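Local atomic coordinates of catechol 1,2-dioxygenase (Pseudomonas putida, PDB entry 2AZQ), a protein that probably catalyses the iron(III)-dependent intradiol cleavage of catechol by molecular oxygen to cis,cis-muconate, an early step of the beta-ketoadipate pathway. Residues P129-F134 and R280-S285; Q136-D141 and D182-Y187; A148-D153 and I226-H231; I238-D243 and G260-V265. All coordinates share one frame; numbering follows the deposited sequence.

Interaction 1. Residues P129-F134 and R280-S285; sequences PGVVMF and RFAELS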
loop_
_atom_site.group_PDB
_atom_site.type_symbol
_atom_site.label_atom_id
_atom_site.label_comp_id
_atom_site.label_asym_id
_atom_site.label_seq_id
_atom_site.Cartn_x
_atom_site.Cartn_y
_atom_site.Cartn_z
ATOM N N PRO A 129 -23.377 -22.722 18.686
ATOM C CA PRO A 129 -23.586 -24.176 18.872
ATOM C C PRO A 129 -22.115 -24.686 18.944
ATOM O O PRO A 129 -21.674 -25.578 18.195
ATOM C CB PRO A 129 -24.244 -24.590 17.559
ATOM C CG PRO A 129 -23.292 -23.937 16.590
ATOM C CD PRO A 129 -23.018 -22.511 17.258
ATOM N N GLY A 130 -21.351 -24.050 19.822
ATOM C CA GLY A 130 -19.975 -24.422 19.953
ATOM C C GLY A 130 -19.780 -25.355 21.112
ATOM O O GLY A 130 -20.729 -25.836 21.730
ATOM N N VAL A 131 -18.509 -25.610 21.371
ATOM C CA VAL A 131 -18.040 -26.448 22.443
ATOM C C VAL A 131 -17.579 -25.434 23.481
ATOM O O VAL A 131 -16.759 -24.582 23.170
ATOM C CB VAL A 131 -16.841 -27.300 21.944
ATOM C CG1 VAL A 131 -16.138 -28.017 23.106
ATOM C CG2 VAL A 131 -17.333 -28.278 20.917
ATOM N N VAL A 132 -18.145 -25.488 24.687
ATOM C CA VAL A 132 -17.726 -24.589 25.758
ATOM C C VAL A 132 -16.265 -24.937 25.980
ATOM O O VAL A 132 -15.878 -26.109 25.887
ATOM C CB VAL A 132 -18.491 -24.859 27.087
ATOM C CG1 VAL A 132 -17.836 -24.114 28.250
ATOM C CG2 VAL A 132 -19.929 -24.425 26.950
ATOM N N MET A 133 -15.456 -23.923 26.238
ATOM C CA MET A 133 -14.046 -24.127 26.493
ATOM C C MET A 133 -13.736 -23.486 27.817
ATOM O O MET A 133 -14.122 -22.338 28.035
ATOM C CB MET A 133 -13.198 -23.439 25.443
ATOM C CG MET A 133 -11.724 -23.352 25.833
ATOM S SD MET A 133 -10.805 -22.207 24.794
ATOM C CE MET A 133 -11.097 -22.885 23.244
ATOM N N PHE A 134 -13.075 -24.220 28.711
ATOM C CA PHE A 134 -12.697 -23.649 29.993
ATOM C C PHE A 134 -11.232 -23.392 29.911
ATOM O O PHE A 134 -10.436 -24.319 29.724
ATOM C CB PHE A 134 -13.020 -24.572 31.161
ATOM C CG PHE A 134 -14.467 -24.615 31.481
ATOM C CD1 PHE A 134 -15.294 -25.564 30.906
ATOM C CD2 PHE A 134 -15.034 -23.610 32.260
ATOM C CE1 PHE A 134 -16.663 -25.512 31.096
ATOM C CE2 PHE A 134 -16.391 -23.542 32.457
ATOM C CZ PHE A 134 -17.217 -24.496 31.873
ATOM N N ARG A 280 -20.470 -32.648 26.462
ATOM C CA ARG A 280 -19.078 -32.319 26.083
ATOM C C ARG A 280 -18.644 -30.859 26.229
ATOM O O ARG A 280 -19.439 -29.937 26.058
ATOM C CB ARG A 280 -18.828 -32.780 24.644
ATOM C CG ARG A 280 -17.475 -32.522 24.057
ATOM C CD ARG A 280 -17.309 -33.465 22.868
ATOM N NE ARG A 280 -16.141 -33.173 22.043
ATOM C CZ ARG A 280 -15.125 -34.010 21.845
ATOM N NH1 ARG A 280 -15.120 -35.210 22.417
ATOM N NH2 ARG A 280 -14.121 -33.659 21.048
ATOM N N PHE A 281 -17.375 -30.669 26.567
ATOM C CA PHE A 281 -16.792 -29.346 26.715
ATOM C C PHE A 281 -15.275 -29.501 26.744
ATOM O O PHE A 281 -14.758 -30.601 26.970
ATOM C CB PHE A 281 -17.306 -28.658 27.976
ATOM C CG PHE A 281 -16.750 -29.202 29.238
ATOM C CD1 PHE A 281 -15.471 -28.876 29.645
ATOM C CD2 PHE A 281 -17.502 -30.044 30.026
ATOM C CE1 PHE A 281 -14.950 -29.374 30.815
ATOM C CE2 PHE A 281 -16.984 -30.549 31.203
ATOM C CZ PHE A 281 -15.696 -30.209 31.597
ATOM N N ALA A 282 -14.558 -28.410 26.488
ATOM C CA ALA A 282 -13.108 -28.465 26.445
ATOM C C ALA A 282 -12.530 -27.837 27.673
ATOM O O ALA A 282 -13.180 -27.028 28.325
ATOM C CB ALA A 282 -12.596 -27.758 25.199
ATOM N N GLU A 283 -11.312 -28.256 27.993
ATOM C CA GLU A 283 -10.567 -27.735 29.135
ATOM C C GLU A 283 -9.152 -27.549 28.685
ATOM O O GLU A 283 -8.561 -28.423 28.055
ATOM C CB GLU A 283 -10.592 -28.686 30.322
ATOM C CG GLU A 283 -11.948 -28.789 30.951
ATOM C CD GLU A 283 -11.935 -29.596 32.223
ATOM O OE1 GLU A 283 -13.031 -29.795 32.791
ATOM O OE2 GLU A 283 -10.838 -30.026 32.655
ATOM N N LEU A 284 -8.608 -26.398 29.016
ATOM C CA LEU A 284 -7.267 -26.060 28.611
ATOM C C LEU A 284 -6.609 -25.196 29.693
ATOM O O LEU A 284 -7.189 -24.217 30.202
ATOM C CB LEU A 284 -7.348 -25.345 27.249
ATOM C CG LEU A 284 -6.114 -24.691 26.616
ATOM C CD1 LEU A 284 -4.937 -25.660 26.556
ATOM C CD2 LEU A 284 -6.492 -24.213 25.230
ATOM N N SER A 285 -5.407 -25.587 30.089
ATOM C CA SER A 285 -4.703 -24.825 31.111
ATOM C C SER A 285 -3.350 -24.440 30.549
ATOM O O SER A 285 -2.641 -25.254 29.963
ATOM C CB SER A 285 -4.531 -25.640 32.385
ATOM O OG SER A 285 -3.648 -26.714 32.155
#

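Interaction 2. Residues Q136-D141 and D182-Y187; sequences QGQVFD and DAEGRY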
loop_
_atom_site.group_PDB
_atom_site.type_symbol
_atom_site.label_atom_id
_atom_site.label_comp_id
_atom_site.label_asym_id
_atom_site.label_seq_id
_atom_site.Cartn_x
_atom_site.Cartn_y
_atom_site.Cartn_z
ATOM N N GLN A 136 -7.887 -21.742 31.769
ATOM C CA GLN A 136 -7.324 -21.297 33.053
ATOM C C GLN A 136 -5.830 -21.499 33.190
ATOM O O GLN A 136 -5.248 -22.377 32.559
ATOM C CB GLN A 136 -8.002 -21.976 34.240
ATOM C CG GLN A 136 -7.636 -23.415 34.448
ATOM C CD GLN A 136 -8.291 -23.982 35.697
ATOM O OE1 GLN A 136 -9.467 -23.698 35.969
ATOM N NE2 GLN A 136 -7.551 -24.810 36.450
ATOM N N GLY A 137 -5.218 -20.671 34.023
ATOM C CA GLY A 137 -3.787 -20.750 34.239
ATOM C C GLY A 137 -3.298 -19.622 35.127
ATOM O O GLY A 137 -4.090 -18.831 35.620
ATOM N N GLN A 138 -1.996 -19.542 35.353
ATOM C CA GLN A 138 -1.461 -18.474 36.179
ATOM C C GLN A 138 -0.477 -17.663 35.363
ATOM O O GLN A 138 -0.073 -18.052 34.266
ATOM C CB GLN A 138 -0.722 -19.026 37.392
ATOM C CG GLN A 138 -1.566 -19.828 38.317
ATOM C CD GLN A 138 -0.755 -20.556 39.391
ATOM O OE1 GLN A 138 0.097 -21.437 39.098
ATOM N NE2 GLN A 138 -1.022 -20.199 40.650
ATOM N N VAL A 139 -0.127 -16.519 35.921
ATOM C CA VAL A 139 0.854 -15.617 35.375
ATOM C C VAL A 139 2.027 -15.799 36.359
ATOM O O VAL A 139 1.856 -15.707 37.579
ATOM C CB VAL A 139 0.304 -14.203 35.394
ATOM C CG1 VAL A 139 1.391 -13.178 35.144
ATOM C CG2 VAL A 139 -0.751 -14.123 34.349
ATOM N N PHE A 140 3.203 -16.096 35.827
ATOM C CA PHE A 140 4.377 -16.310 36.655
ATOM C C PHE A 140 5.455 -15.278 36.559
ATOM O O PHE A 140 5.616 -14.640 35.521
ATOM C CB PHE A 140 5.001 -17.652 36.336
ATOM C CG PHE A 140 4.328 -18.785 37.001
ATOM C CD1 PHE A 140 4.743 -20.077 36.757
ATOM C CD2 PHE A 140 3.295 -18.552 37.902
ATOM C CE1 PHE A 140 4.140 -21.138 37.403
ATOM C CE2 PHE A 140 2.678 -19.588 38.559
ATOM C CZ PHE A 140 3.093 -20.900 38.317
ATOM N N ASP A 141 6.221 -15.156 37.643
ATOM C CA ASP A 141 7.309 -14.204 37.679
ATOM C C ASP A 141 8.580 -14.857 37.132
ATOM O O ASP A 141 8.590 -16.050 36.786
ATOM C CB ASP A 141 7.515 -13.674 39.106
ATOM C CG ASP A 141 8.194 -14.673 40.027
ATOM O OD1 ASP A 141 8.177 -14.439 41.252
ATOM O OD2 ASP A 141 8.768 -15.670 39.552
ATOM N N ASP A 182 -5.960 -13.060 40.144
ATOM C CA ASP A 182 -6.227 -12.970 41.592
ATOM C C ASP A 182 -4.995 -13.227 42.509
ATOM O O ASP A 182 -3.856 -13.374 42.042
ATOM C CB ASP A 182 -7.394 -13.905 41.971
ATOM C CG ASP A 182 -7.098 -15.382 41.722
ATOM O OD1 ASP A 182 -8.057 -16.163 41.527
ATOM O OD2 ASP A 182 -5.921 -15.791 41.742
ATOM N N ALA A 183 -5.227 -13.254 43.818
ATOM C CA ALA A 183 -4.158 -13.476 44.795
ATOM C C ALA A 183 -3.260 -14.633 44.410
ATOM O O ALA A 183 -2.046 -14.561 44.576
ATOM C CB ALA A 183 -4.750 -13.729 46.186
ATOM N N GLU A 184 -3.849 -15.712 43.919
ATOM C CA GLU A 184 -3.051 -16.858 43.523
ATOM C C GLU A 184 -2.444 -16.657 42.115
ATOM O O GLU A 184 -1.816 -17.552 41.546
ATOM C CB GLU A 184 -3.911 -18.114 43.595
ATOM C CG GLU A 184 -3.219 -19.361 43.097
ATOM C CD GLU A 184 -4.130 -20.590 43.125
ATOM O OE1 GLU A 184 -5.355 -20.406 42.871
ATOM O OE2 GLU A 184 -3.617 -21.724 43.369
ATOM N N GLY A 185 -2.622 -15.457 41.572
ATOM C CA GLY A 185 -2.092 -15.142 40.260
ATOM C C GLY A 185 -2.744 -15.903 39.129
ATOM O O GLY A 185 -2.118 -16.160 38.104
ATOM N N ARG A 186 -4.009 -16.257 39.283
ATOM C CA ARG A 186 -4.654 -17.001 38.220
ATOM C C ARG A 186 -5.799 -16.286 37.523
ATOM O O ARG A 186 -6.354 -15.305 38.029
ATOM C CB ARG A 186 -5.122 -18.361 38.736
ATOM C CG ARG A 186 -5.979 -18.268 39.963
ATOM C CD ARG A 186 -6.521 -19.623 40.388
ATOM N NE ARG A 186 -7.470 -19.437 41.484
ATOM C CZ ARG A 186 -8.642 -20.064 41.570
ATOM N NH1 ARG A 186 -9.016 -20.927 40.619
ATOM N NH2 ARG A 186 -9.454 -19.801 42.594
ATOM N N TYR A 187 -6.114 -16.782 36.331
ATOM C CA TYR A 187 -7.182 -16.239 35.511
ATOM C C TYR A 187 -8.003 -17.454 35.139
ATOM O O TYR A 187 -7.448 -18.547 34.955
ATOM C CB TYR A 187 -6.604 -15.556 34.255
ATOM C CG TYR A 187 -5.947 -16.501 33.259
ATOM C CD1 TYR A 187 -6.694 -17.128 32.255
ATOM C CD2 TYR A 187 -4.587 -16.785 33.330
ATOM C CE1 TYR A 187 -6.087 -18.015 31.337
ATOM C CE2 TYR A 187 -3.977 -17.661 32.427
ATOM C CZ TYR A 187 -4.728 -18.270 31.428
ATOM O OH TYR A 187 -4.113 -19.099 30.505
#

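Interaction 3. Residues A148-D153 and I226-H231; sequences AGATVD and ISAFGH. Unlike the reference sequence in segment 226-231: Phe229 (reference Pro).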
loop_
_atom_site.group_PDB
_atom_site.type_symbol
_atom_site.label_atom_id
_atom_site.label_comp_id
_atom_site.label_asym_id
_atom_site.label_seq_id
_atom_site.Cartn_x
_atom_site.Cartn_y
_atom_site.Cartn_z
ATOM N N ALA A 148 0.044 -11.714 41.451
ATOM C CA ALA A 148 -1.355 -11.319 41.556
ATOM C C ALA A 148 -1.504 -9.974 40.835
ATOM O O ALA A 148 -0.550 -9.188 40.754
ATOM C CB ALA A 148 -1.754 -11.179 43.015
ATOM N N GLY A 149 -2.684 -9.714 40.285
ATOM C CA GLY A 149 -2.899 -8.440 39.607
ATOM C C GLY A 149 -2.313 -8.173 38.224
ATOM O O GLY A 149 -2.239 -7.024 37.823
ATOM N N ALA A 150 -1.860 -9.195 37.499
ATOM C CA ALA A 150 -1.361 -8.960 36.143
ATOM C C ALA A 150 -2.614 -9.021 35.273
ATOM O O ALA A 150 -3.603 -9.678 35.632
ATOM C CB ALA A 150 -0.396 -10.036 35.724
ATOM N N THR A 151 -2.579 -8.331 34.141
ATOM C CA THR A 151 -3.709 -8.299 33.216
ATOM C C THR A 151 -3.519 -9.252 32.056
ATOM O O THR A 151 -2.493 -9.206 31.396
ATOM C CB THR A 151 -3.892 -6.881 32.640
ATOM O OG1 THR A 151 -4.443 -6.028 33.645
ATOM C CG2 THR A 151 -4.795 -6.897 31.420
ATOM N N VAL A 152 -4.453 -10.156 31.819
ATOM C CA VAL A 152 -4.288 -10.990 30.640
ATOM C C VAL A 152 -5.406 -10.520 29.706
ATOM O O VAL A 152 -6.607 -10.646 30.023
ATOM C CB VAL A 152 -4.364 -12.550 30.899
ATOM C CG1 VAL A 152 -4.160 -12.881 32.369
ATOM C CG2 VAL A 152 -5.641 -13.127 30.314
ATOM N N ASP A 153 -4.972 -9.924 28.591
ATOM C CA ASP A 153 -5.827 -9.357 27.540
ATOM C C ASP A 153 -6.002 -10.380 26.405
ATOM O O ASP A 153 -5.060 -10.580 25.630
ATOM C CB ASP A 153 -5.127 -8.140 26.975
ATOM C CG ASP A 153 -6.071 -7.138 26.396
ATOM O OD1 ASP A 153 -7.080 -7.570 25.787
ATOM O OD2 ASP A 153 -5.772 -5.923 26.534
ATOM N N ILE A 226 -0.088 -9.840 27.707
ATOM C CA ILE A 226 0.088 -10.071 29.131
ATOM C C ILE A 226 1.099 -9.071 29.666
ATOM O O ILE A 226 2.190 -8.879 29.117
ATOM C CB ILE A 226 0.482 -11.549 29.390
ATOM C CG1 ILE A 226 -0.604 -12.433 28.748
ATOM C CG2 ILE A 226 0.561 -11.841 30.893
ATOM C CD1 ILE A 226 -0.768 -13.831 29.263
ATOM N N SER A 227 0.712 -8.405 30.740
ATOM C CA SER A 227 1.554 -7.381 31.284
ATOM C C SER A 227 1.255 -7.199 32.750
ATOM O O SER A 227 0.153 -7.448 33.187
ATOM C CB SER A 227 1.334 -6.090 30.481
ATOM O OG SER A 227 -0.045 -5.777 30.368
ATOM N N ALA A 228 2.269 -6.799 33.504
ATOM C CA ALA A 228 2.151 -6.607 34.939
ATOM C C ALA A 228 3.121 -5.538 35.417
ATOM O O ALA A 228 4.278 -5.478 34.982
ATOM C CB ALA A 228 2.414 -7.935 35.683
ATOM N N PHE A 229 2.627 -4.687 36.313
ATOM C CA PHE A 229 3.423 -3.605 36.872
ATOM C C PHE A 229 4.825 -4.122 37.174
ATOM O O PHE A 229 4.990 -5.058 37.958
ATOM C CB PHE A 229 2.759 -3.140 38.145
ATOM C CG PHE A 229 1.315 -2.809 37.972
ATOM C CD1 PHE A 229 0.457 -3.701 37.316
ATOM C CD2 PHE A 229 0.789 -1.604 38.473
ATOM C CE1 PHE A 229 -0.922 -3.396 37.154
ATOM C CE2 PHE A 229 -0.578 -1.280 38.323
ATOM C CZ PHE A 229 -1.439 -2.180 37.660
ATOM N N GLY A 230 5.829 -3.546 36.525
ATOM C CA GLY A 230 7.203 -3.969 36.771
ATOM C C GLY A 230 7.646 -5.228 36.045
ATOM O O GLY A 230 8.607 -5.902 36.439
ATOM N N HIS A 231 6.940 -5.552 34.968
ATOM C CA HIS A 231 7.285 -6.728 34.190
ATOM C C HIS A 231 7.239 -6.413 32.683
ATOM O O HIS A 231 6.662 -5.408 32.261
ATOM C CB HIS A 231 6.393 -7.906 34.643
ATOM C CG HIS A 231 6.696 -8.372 36.046
ATOM N ND1 HIS A 231 7.869 -9.029 36.380
ATOM C CD2 HIS A 231 6.019 -8.204 37.213
ATOM C CE1 HIS A 231 7.899 -9.246 37.686
ATOM N NE2 HIS A 231 6.789 -8.757 38.215
#

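Interaction 4. Residues I238-D243 and G260-V265; sequences INFAGD and GELRFV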
loop_
_atom_site.group_PDB
_atom_site.type_symbol
_atom_site.label_atom_id
_atom_site.label_comp_id
_atom_site.label_asym_id
_atom_site.label_seq_id
_atom_site.Cartn_x
_atom_site.Cartn_y
_atom_site.Cartn_z
ATOM N N ILE A 238 -1.882 -19.050 22.019
ATOM C CA ILE A 238 -1.926 -20.451 22.456
ATOM C C ILE A 238 -2.492 -21.087 21.174
ATOM O O ILE A 238 -3.528 -20.634 20.695
ATOM C CB ILE A 238 -2.969 -20.758 23.601
ATOM C CG1 ILE A 238 -2.552 -20.124 24.927
ATOM C CG2 ILE A 238 -3.135 -22.268 23.783
ATOM C CD1 ILE A 238 -3.600 -20.348 26.052
ATOM N N ASN A 239 -1.811 -22.067 20.578
ATOM C CA ASN A 239 -2.365 -22.748 19.403
ATOM C C ASN A 239 -2.942 -24.060 19.892
ATOM O O ASN A 239 -2.289 -24.768 20.652
ATOM C CB ASN A 239 -1.298 -23.111 18.405
ATOM C CG ASN A 239 -0.635 -21.934 17.828
ATOM O OD1 ASN A 239 -1.275 -21.117 17.173
ATOM N ND2 ASN A 239 0.669 -21.824 18.054
ATOM N N PHE A 240 -4.138 -24.411 19.436
ATOM C CA PHE A 240 -4.785 -25.662 19.850
ATOM C C PHE A 240 -4.178 -26.921 19.307
ATOM O O PHE A 240 -3.816 -26.999 18.138
ATOM C CB PHE A 240 -6.253 -25.592 19.510
ATOM C CG PHE A 240 -6.980 -24.726 20.429
ATOM C CD1 PHE A 240 -6.426 -23.502 20.783
ATOM C CD2 PHE A 240 -8.117 -25.171 21.069
ATOM C CE1 PHE A 240 -6.969 -22.732 21.771
ATOM C CE2 PHE A 240 -8.686 -24.412 22.072
ATOM C CZ PHE A 240 -8.101 -23.178 22.432
ATOM N N ALA A 241 -4.057 -27.921 20.167
ATOM C CA ALA A 241 -3.440 -29.164 19.728
ATOM C C ALA A 241 -4.349 -29.948 18.782
ATOM O O ALA A 241 -5.556 -29.964 18.965
ATOM C CB ALA A 241 -3.075 -30.002 20.919
ATOM N N GLY A 242 -3.767 -30.556 17.748
ATOM C CA GLY A 242 -4.544 -31.372 16.827
ATOM C C GLY A 242 -5.066 -30.716 15.569
ATOM O O GLY A 242 -5.572 -31.394 14.673
ATOM N N ASP A 243 -4.948 -29.397 15.491
ATOM C CA ASP A 243 -5.416 -28.663 14.323
ATOM C C ASP A 243 -4.561 -29.064 13.111
ATOM O O ASP A 243 -3.334 -29.154 13.204
ATOM C CB ASP A 243 -5.267 -27.163 14.571
ATOM C CG ASP A 243 -6.040 -26.320 13.583
ATOM O OD1 ASP A 243 -7.181 -25.949 13.903
ATOM O OD2 ASP A 243 -5.511 -26.026 12.490
ATOM N N GLY A 260 -1.276 -25.477 23.071
ATOM C CA GLY A 260 -2.144 -25.814 24.171
ATOM C C GLY A 260 -2.609 -27.238 23.995
ATOM O O GLY A 260 -2.875 -27.693 22.884
ATOM N N GLU A 261 -2.679 -27.961 25.099
ATOM C CA GLU A 261 -3.125 -29.342 25.064
ATOM C C GLU A 261 -4.568 -29.296 25.553
ATOM O O GLU A 261 -4.852 -29.006 26.720
ATOM C CB GLU A 261 -2.252 -30.199 25.981
ATOM C CG GLU A 261 -2.416 -31.679 25.756
ATOM C CD GLU A 261 -2.170 -32.062 24.294
ATOM O OE1 GLU A 261 -1.059 -31.741 23.778
ATOM O OE2 GLU A 261 -3.092 -32.681 23.680
ATOM N N LEU A 262 -5.483 -29.553 24.639
ATOM C CA LEU A 262 -6.877 -29.494 24.971
ATOM C C LEU A 262 -7.378 -30.856 25.449
ATOM O O LEU A 262 -7.002 -31.892 24.901
ATOM C CB LEU A 262 -7.641 -29.018 23.745
ATOM C CG LEU A 262 -9.142 -28.914 23.971
ATOM C CD1 LEU A 262 -9.420 -27.840 25.032
ATOM C CD2 LEU A 262 -9.822 -28.578 22.658
ATOM N N ARG A 263 -8.215 -30.843 26.486
ATOM C CA ARG A 263 -8.766 -32.077 27.048
ATOM C C ARG A 263 -10.278 -32.025 27.007
ATOM O O ARG A 263 -10.894 -31.065 27.490
ATOM C CB ARG A 263 -8.298 -32.278 28.498
ATOM C CG ARG A 263 -6.848 -31.904 28.669
ATOM C CD ARG A 263 -6.243 -32.306 30.018
ATOM N NE ARG A 263 -5.045 -31.498 30.323
ATOM C CZ ARG A 263 -4.122 -31.781 31.249
ATOM N NH1 ARG A 263 -4.230 -32.888 32.001
ATOM N NH2 ARG A 263 -3.104 -30.932 31.436
ATOM N N PHE A 264 -10.869 -33.057 26.413
ATOM C CA PHE A 264 -12.311 -33.141 26.325
ATOM C C PHE A 264 -12.970 -33.962 27.423
ATOM O O PHE A 264 -12.576 -35.091 27.706
ATOM C CB PHE A 264 -12.714 -33.677 24.965
ATOM C CG PHE A 264 -12.437 -32.723 23.859
ATOM C CD1 PHE A 264 -11.226 -32.740 23.187
ATOM C CD2 PHE A 264 -13.384 -31.759 23.511
ATOM C CE1 PHE A 264 -10.961 -31.806 22.176
ATOM C CE2 PHE A 264 -13.127 -30.820 22.502
ATOM C CZ PHE A 264 -11.918 -30.845 21.836
ATOM N N VAL A 265 -13.979 -33.373 28.049
ATOM C CA VAL A 265 -14.724 -34.035 29.106
ATOM C C VAL A 265 -16.121 -34.358 28.539
ATOM O O VAL A 265 -16.831 -33.453 28.111
ATOM C CB VAL A 265 -14.796 -33.103 30.345
ATOM C CG1 VAL A 265 -15.667 -33.688 31.409
ATOM C CG2 VAL A 265 -13.408 -32.909 30.906
#

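Interaction 1. Residues P129-F134 and R280-S285
Met133 lies beside Ala282 and Phe134 beside Glu283 in a parallel strand pair of the beta-sheet core of this intradiol dioxygenase. The bonding pattern fits this register. Ala282 donates its N to Val132 O (2.7 Å) and receives Phe134 N on its O (2.8 Å), so that one residue links the two neighbours of Met133; Leu284 N continues the ladder to Phe134 O (2.9 Å). The short strand segments 132-134 and 281-285 run 23° apart.

Met133 and Ala282 are both buried. Their CB atoms are 4.4 Å apart, and beyond them Met133 rests on Phe240 and Pro194, while Ala282 meets Leu262 and Val193.

The looser, more open parts are at Val131 and Glu283, both partly exposed. Where the pair begins, Val131 reaches over with one branch, CG1, which stands 4.1 Å from Ala282 CB. Glu283 touches its neighbour mainly through the aliphatic part of its chain, CG to Phe134 CB being 4.4 Å; its carboxylate is modelled in a salt bridge with Arg274, though the placement of the bridging oxygen, OE1, is doubtful.

The tight part is the ring pair of Phe134 and the buried Phe281. Phe281 CG sits between the backbone N and the carbonyl carbon (chi1 73°). The two rings make an offset edge-to-face pair with planes at 85° and centroids 5.3 Å apart: Phe134 points its edge at the Phe281 face, CE1 lies over that face, and Phe134 CD1 approaches Phe281 CD1 to 3.5 Å.

Interaction 2. Residues Q136-D141 and D182-Y187
A type I beta turn from Asp182 to Gly185 leads into strand 186-192, and turn and strand together bond to Gly137, Gln138 and Val139 of the antiparallel strand 132-140. Gly137 and Tyr187 are a hydrogen-bonded pair, with Gly137 N to Tyr187 O at 3.2 Å and Tyr187 N to Gly137 O at 3.0 Å. Gln138 and Arg186 follow as a non-hydrogen-bonded pair, and the turn takes over at Gly185, whose O accepts Val139 N at 3.0 Å.

Side chains add two further links. Gln138 sets CG anti to its carbonyl carbon (chi1 -62°) and continues extended, and NE2 reaches Glu184 O at 2.9 Å. The donor stands nearly along the C=O axis, but the bond is bent at the hydrogen (139°) and the oxygen is tilted 26° from the amide plane. The Tyr187 ring lies over the backbone of Gly137, where no side chain intervenes: Gly137 N is 3.5 Å above the ring plane, offset toward the rim. Tyr187 OH is hydrogen-bonded to Phe286 O.

Just past the turn, Arg186 N donates to Asp182 OD2 (3.1 Å), meeting it from above the carboxylate plane. Arg186 also belongs to a charged cluster with Asp182 and Glu184, although the position of the Glu184 carboxylate is less certain.

Strand 281-289 takes the other edge of strand 132-140, through backbone bonds of Gln136 to Leu284 and of Gln138 to Phe288, while Val139 and Tyr187 both pack on Val152 of strand 151-155.

Interaction 3. Residues A148-D153 and I226-H231
Val152 and Ile226 face the same side of an antiparallel strand pair, and Thr151 and Ser227 face the other. On the apolar side, Ile226 places CG1 anti to its carbonyl carbon (chi1 -56°), and CD1, close to extended beyond it, ends 4.2 Å from Val152 CB. Both residues are buried; Val152 also packs on Ile179, and Ile226 on Leu290. Two residues along, beyond the Thr151/Ser227 pair, Ala150 and Ala228 meet methyl to methyl, their CB atoms 3.5 Å apart.

On the opposite face, Thr151 and Ser227 form the hydrogen-bonded pair, and both residues are partly exposed. Thr151 N to Ser227 O is 3.0 Å, whereas the return bond, Ser227 N to Thr151 O, is weak at 3.4 Å. Thr151 O is also approached by Ile226 CA at 3.5 Å, in a CA-H...O contact with an angle of 159° at the hydrogen.

Past Ala228 the chain leaves the strand in a type II turn to His231. Phe229, exposed within that turn, swings CE1 to 3.9 Å from Gly149 O.

The chemistry is therefore divided: contacts between side chains are aliphatic, with Phe229 CE1 near a backbone oxygen. At this end of strand 217-227, a few residues after the iron ligand His223, cohesion between the two segments thus rests on backbone bonds and aliphatic packing rather than on polar side-chain bonds.

Interaction 4. Residues I238-D243 and G260-V265
Gly260 N donates to Asn239 O at 2.7 Å, the firmest polar link between 238-243 and 260-265; the N-H...O angle is 161°, and the donor is tilted 25° from the carbonyl plane. A second bond, Ala241 N to Gly260 O at 3.0 Å, is weak because its angle at the hydrogen falls to 120°. Together they bracket Phe240 with the N and O of one residue, which is the signature of a parallel bridge, here between Phe240 and Gly260 with CA atoms 5.1 Å apart.

The bridge belongs to the mixed sheet of the transthyretin-clan dioxygenase fold. Strand 234-240 lies between strand 259-265 and the antiparallel strand 217-227, which supplies the iron ligands His221 and His223. The Asn239 side chain leads away from Gly260 and packs on His221, their side chains being about 4 Å apart at the nearest atoms; this residue is thus a second-shell neighbour of the metal site.

Around the bonds the packing is largely apolar. Ile238 turns CG2 anti to its backbone N and sets it 3.7 Å from Gly260 CA, where the glycine leaves the backbone accessible. Farther along, Phe240 CD2 and Leu262 CD2 touch at 4.1 Å, with the ring and the leucine branch running obliquely past each other; Phe240 also rests on Leu284. Toward the surface the chain turns back in a type II turn from Phe240 to Asp243, and at its start Ala241 CB lies 3.8 Å from Glu261 OE2, at the end of an exposed side chain bent at chi2.

In the fold
All four contacts join strands of one mixed sheet in the iron-binding dioxygenase domain. Interaction 1 brings together strands about 150 residues apart in sequence, and the other three all fall between its two segments. Interactions 1 and 2 share strand 132-140 and touch through Leu284 O and Gln136 N, though their centres are 20 Å apart. Interactions 1 and 4, with centres 10 Å apart, meet where strands 259-265 and 281-289 pair. Interactions 2 and 3 are equally close, and their segments alternate along the chain. Strand 217-227, which bears His221 and His223, enters interaction 3 and neighbours strand 234-240 of interaction 4, tying both contacts to the metal-bearing part of the sheet.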